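Local structure of putative aldehyde dehydrogenase (Burkholderia cenocepacia, 4YWE) at residues L257-D270 / Y415-R428. The protein probably oxidises aldehydes to carboxylic acids with NAD or NADP as electron acceptor, as other members of the aldehyde dehydrogenase family do. Residues are numbered along the deposited sequence; the frame is centred on the assembly and turned at random.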
# COMPACT_ATOMS: atom_id res chain seq x y z
N LEU A 257 4.15 25.13 -9.60
CA LEU A 257 4.57 26.29 -10.38
C LEU A 257 4.33 26.10 -11.88
O LEU A 257 3.61 25.19 -12.29
CB LEU A 257 6.04 26.59 -10.11
CG LEU A 257 6.41 26.59 -8.62
CD1 LEU A 257 7.89 26.87 -8.42
CD2 LEU A 257 5.56 27.60 -7.85
N GLY A 258 4.94 26.97 -12.68
CA GLY A 258 4.76 26.94 -14.12
C GLY A 258 5.59 25.87 -14.81
O GLY A 258 6.24 25.05 -14.16
N GLY A 259 5.56 25.87 -16.14
CA GLY A 259 6.31 24.90 -16.90
C GLY A 259 6.56 25.27 -18.35
O GLY A 259 6.03 26.26 -18.85
N LYS A 260 7.38 24.46 -19.01
CA LYS A 260 7.63 24.60 -20.44
C LYS A 260 7.48 23.22 -21.07
O LYS A 260 8.40 22.70 -21.69
CB LYS A 260 9.03 25.17 -20.70
CG LYS A 260 9.20 25.78 -22.08
CD LYS A 260 8.31 27.00 -22.25
CE LYS A 260 8.31 27.49 -23.68
NZ LYS A 260 7.49 28.73 -23.85
N SER A 261 6.30 22.64 -20.89
CA SER A 261 6.03 21.25 -21.23
C SER A 261 6.11 20.98 -22.73
O SER A 261 5.47 21.66 -23.53
CB SER A 261 4.66 20.84 -20.71
OG SER A 261 4.59 21.00 -19.30
N PRO A 262 6.91 19.97 -23.12
CA PRO A 262 7.15 19.61 -24.51
C PRO A 262 6.25 18.50 -25.05
O PRO A 262 5.89 17.57 -24.33
CB PRO A 262 8.60 19.14 -24.49
CG PRO A 262 8.74 18.48 -23.15
CD PRO A 262 7.81 19.24 -22.21
N GLN A 263 5.88 18.62 -26.32
CA GLN A 263 5.24 17.54 -27.06
C GLN A 263 6.28 16.91 -27.98
O GLN A 263 6.84 17.59 -28.84
CB GLN A 263 4.05 18.06 -27.87
CG GLN A 263 2.95 18.71 -27.05
CD GLN A 263 1.83 17.74 -26.71
OE1 GLN A 263 2.04 16.53 -26.63
NE2 GLN A 263 0.63 18.28 -26.54
N ILE A 264 6.54 15.62 -27.80
CA ILE A 264 7.56 14.93 -28.58
C ILE A 264 6.93 14.05 -29.64
O ILE A 264 6.26 13.07 -29.33
CB ILE A 264 8.49 14.11 -27.67
CG1 ILE A 264 9.00 14.97 -26.51
CG2 ILE A 264 9.65 13.54 -28.46
CD1 ILE A 264 9.74 14.18 -25.44
N VAL A 265 7.15 14.40 -30.91
CA VAL A 265 6.54 13.67 -32.02
C VAL A 265 7.59 12.98 -32.89
O VAL A 265 8.53 13.62 -33.37
CB VAL A 265 5.68 14.62 -32.89
CG1 VAL A 265 4.94 13.82 -33.96
CG2 VAL A 265 4.70 15.39 -32.02
N PHE A 266 7.42 11.68 -33.09
CA PHE A 266 8.32 10.90 -33.94
C PHE A 266 7.70 10.65 -35.31
O PHE A 266 6.50 10.85 -35.50
CB PHE A 266 8.68 9.57 -33.27
CG PHE A 266 9.60 9.72 -32.10
CD1 PHE A 266 9.11 10.07 -30.85
CD2 PHE A 266 10.96 9.50 -32.24
CE1 PHE A 266 9.95 10.21 -29.78
CE2 PHE A 266 11.81 9.64 -31.17
CZ PHE A 266 11.31 9.99 -29.93
N ALA A 267 8.53 10.20 -36.25
CA ALA A 267 8.10 10.00 -37.63
C ALA A 267 7.05 8.90 -37.77
O ALA A 267 6.30 8.88 -38.74
CB ALA A 267 9.31 9.67 -38.51
N ASP A 268 6.99 8.00 -36.80
CA ASP A 268 6.05 6.88 -36.86
C ASP A 268 4.76 7.16 -36.09
O ASP A 268 3.98 6.25 -35.84
CB ASP A 268 6.71 5.61 -36.32
CG ASP A 268 6.96 5.67 -34.82
OD1 ASP A 268 7.06 6.78 -34.27
OD2 ASP A 268 7.05 4.59 -34.20
N ALA A 269 4.55 8.42 -35.73
CA ALA A 269 3.38 8.78 -34.92
C ALA A 269 2.14 8.98 -35.78
O ALA A 269 2.23 9.26 -36.98
CB ALA A 269 3.67 10.05 -34.12
N ASP A 270 0.98 8.81 -35.16
CA ASP A 270 -0.30 9.07 -35.82
C ASP A 270 -0.58 10.57 -35.80
O ASP A 270 -1.13 11.09 -34.83
CB ASP A 270 -1.43 8.29 -35.12
CG ASP A 270 -2.71 8.25 -35.94
OD1 ASP A 270 -2.93 9.16 -36.77
OD2 ASP A 270 -3.49 7.30 -35.75
N TYR A 415 12.31 24.00 -16.26
CA TYR A 415 11.02 23.45 -15.87
C TYR A 415 10.93 21.95 -16.10
O TYR A 415 11.74 21.36 -16.83
CB TYR A 415 9.90 24.15 -16.64
CG TYR A 415 9.85 25.65 -16.43
CD1 TYR A 415 9.20 26.19 -15.33
CD2 TYR A 415 10.45 26.52 -17.33
CE1 TYR A 415 9.15 27.56 -15.13
CE2 TYR A 415 10.40 27.89 -17.14
CZ TYR A 415 9.76 28.40 -16.04
OH TYR A 415 9.71 29.77 -15.84
N GLY A 416 9.95 21.32 -15.46
CA GLY A 416 9.71 19.90 -15.60
C GLY A 416 8.39 19.52 -14.95
O GLY A 416 8.36 19.12 -13.79
N LEU A 417 7.31 19.65 -15.71
CA LEU A 417 5.97 19.46 -15.15
C LEU A 417 5.22 18.32 -15.83
O LEU A 417 4.79 17.37 -15.18
CB LEU A 417 5.17 20.76 -15.27
CG LEU A 417 3.80 20.80 -14.59
CD1 LEU A 417 3.93 20.46 -13.12
CD2 LEU A 417 3.16 22.16 -14.77
N VAL A 418 5.07 18.42 -17.15
CA VAL A 418 4.35 17.43 -17.94
C VAL A 418 5.09 17.21 -19.26
O VAL A 418 5.75 18.12 -19.77
CB VAL A 418 2.88 17.87 -18.17
CG1 VAL A 418 2.22 17.10 -19.30
CG2 VAL A 418 2.06 17.73 -16.89
N ALA A 419 5.02 16.00 -19.81
CA ALA A 419 5.57 15.73 -21.13
C ALA A 419 4.67 14.79 -21.92
O ALA A 419 4.08 13.86 -21.36
CB ALA A 419 6.97 15.14 -21.01
N GLY A 420 4.55 15.05 -23.22
CA GLY A 420 3.76 14.20 -24.10
C GLY A 420 4.62 13.47 -25.11
O GLY A 420 5.52 14.05 -25.72
N ILE A 421 4.33 12.18 -25.30
CA ILE A 421 5.08 11.35 -26.24
C ILE A 421 4.17 10.83 -27.34
O ILE A 421 3.17 10.18 -27.07
CB ILE A 421 5.76 10.17 -25.52
CG1 ILE A 421 6.76 10.67 -24.48
CG2 ILE A 421 6.45 9.26 -26.53
CD1 ILE A 421 7.39 9.57 -23.66
N TRP A 422 4.52 11.13 -28.59
CA TRP A 422 3.74 10.65 -29.72
C TRP A 422 4.58 9.75 -30.63
O TRP A 422 5.42 10.24 -31.39
CB TRP A 422 3.17 11.82 -30.52
CG TRP A 422 2.22 12.67 -29.72
CD1 TRP A 422 2.54 13.75 -28.96
CD2 TRP A 422 0.80 12.49 -29.60
NE1 TRP A 422 1.40 14.27 -28.37
CE2 TRP A 422 0.32 13.51 -28.75
CE3 TRP A 422 -0.11 11.57 -30.13
CZ2 TRP A 422 -1.02 13.63 -28.42
CZ3 TRP A 422 -1.45 11.70 -29.79
CH2 TRP A 422 -1.89 12.72 -28.95
N THR A 423 4.35 8.45 -30.53
CA THR A 423 5.05 7.46 -31.35
C THR A 423 4.33 6.11 -31.26
O THR A 423 3.63 5.84 -30.29
CB THR A 423 6.52 7.29 -30.91
OG1 THR A 423 7.14 6.27 -31.70
CG2 THR A 423 6.59 6.90 -29.44
N ARG A 424 4.51 5.27 -32.27
CA ARG A 424 3.88 3.96 -32.29
C ARG A 424 4.75 2.90 -31.63
O ARG A 424 4.26 1.86 -31.19
CB ARG A 424 3.55 3.53 -33.72
CG ARG A 424 2.26 4.13 -34.27
CD ARG A 424 2.01 3.67 -35.70
NE ARG A 424 0.81 4.28 -36.27
CZ ARG A 424 0.82 5.37 -37.02
NH1 ARG A 424 1.96 5.98 -37.30
NH2 ARG A 424 -0.32 5.85 -37.50
N ASP A 425 6.06 3.16 -31.56
CA ASP A 425 6.99 2.19 -30.99
C ASP A 425 6.82 2.08 -29.48
O ASP A 425 7.08 3.03 -28.74
CB ASP A 425 8.43 2.59 -31.32
CG ASP A 425 9.42 1.48 -31.01
OD1 ASP A 425 9.80 1.34 -29.83
OD2 ASP A 425 9.82 0.76 -31.94
N GLY A 426 6.38 0.91 -29.03
CA GLY A 426 6.13 0.67 -27.61
C GLY A 426 7.35 0.76 -26.72
O GLY A 426 7.30 1.35 -25.64
N ALA A 427 8.45 0.17 -27.18
CA ALA A 427 9.70 0.20 -26.42
C ALA A 427 10.16 1.64 -26.24
O ALA A 427 10.57 2.04 -25.16
CB ALA A 427 10.77 -0.63 -27.12
N ARG A 428 10.07 2.41 -27.32
CA ARG A 428 10.46 3.82 -27.31
C ARG A 428 9.61 4.63 -26.33
O ARG A 428 10.13 5.51 -25.64
CB ARG A 428 10.34 4.41 -28.72
CG ARG A 428 10.58 5.90 -28.79
CD ARG A 428 10.35 6.41 -30.21
NE ARG A 428 11.39 5.96 -31.12
CZ ARG A 428 11.25 5.90 -32.44
NH1 ARG A 428 10.11 6.26 -33.00
NH2 ARG A 428 12.26 5.48 -33.20
O HOH W 1 7.82 21.67 -17.92
O HOH W 2 10.00 20.88 -19.18
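Gln263 and Trp422 meet on one face of two parallel strands, 261-265 and 418-422, in the tightly packed part of the contact. Trp422 NE1 donates to Gln263 OE1 at 2.9 Å. The oxygen lies in the indole plane, but the N-H arrives from above the amide plane. Gln263 reaches it because its chain bends at chi2 (-96°). Helix 271-283 covers both side chains. Gly420, paired with Gln263, has no side chain to obstruct the amide. Four backbone bonds, including Trp422 N to Ile264 O (2.7 Å), join the strands. These are inner strands of the mixed sheet in the catalytic domain of the aldehyde dehydrogenase fold, flanked by 293-299 and 440-443. Toward the Tyr415 end the pairing gives way to water, which accepts from Lys260 N and Leu417 N. Tyr415 lays a ring face over Gly259 there.

Past Val265, the Arg428 guanidinium stacks on buried Phe266, planes 15° apart. Its NH1 makes a salt bridge to Asp268 OD1 (3.3 Å), while NE pairs with Glu403. Thr423 OG1 donates to Asp268 OD1 (2.6 Å), on the syn lone pair. The solvent side is looser. Arg424 is exposed, and its salt bridge to Asp270 is long. Its backbone bonds to a neighbouring subunit.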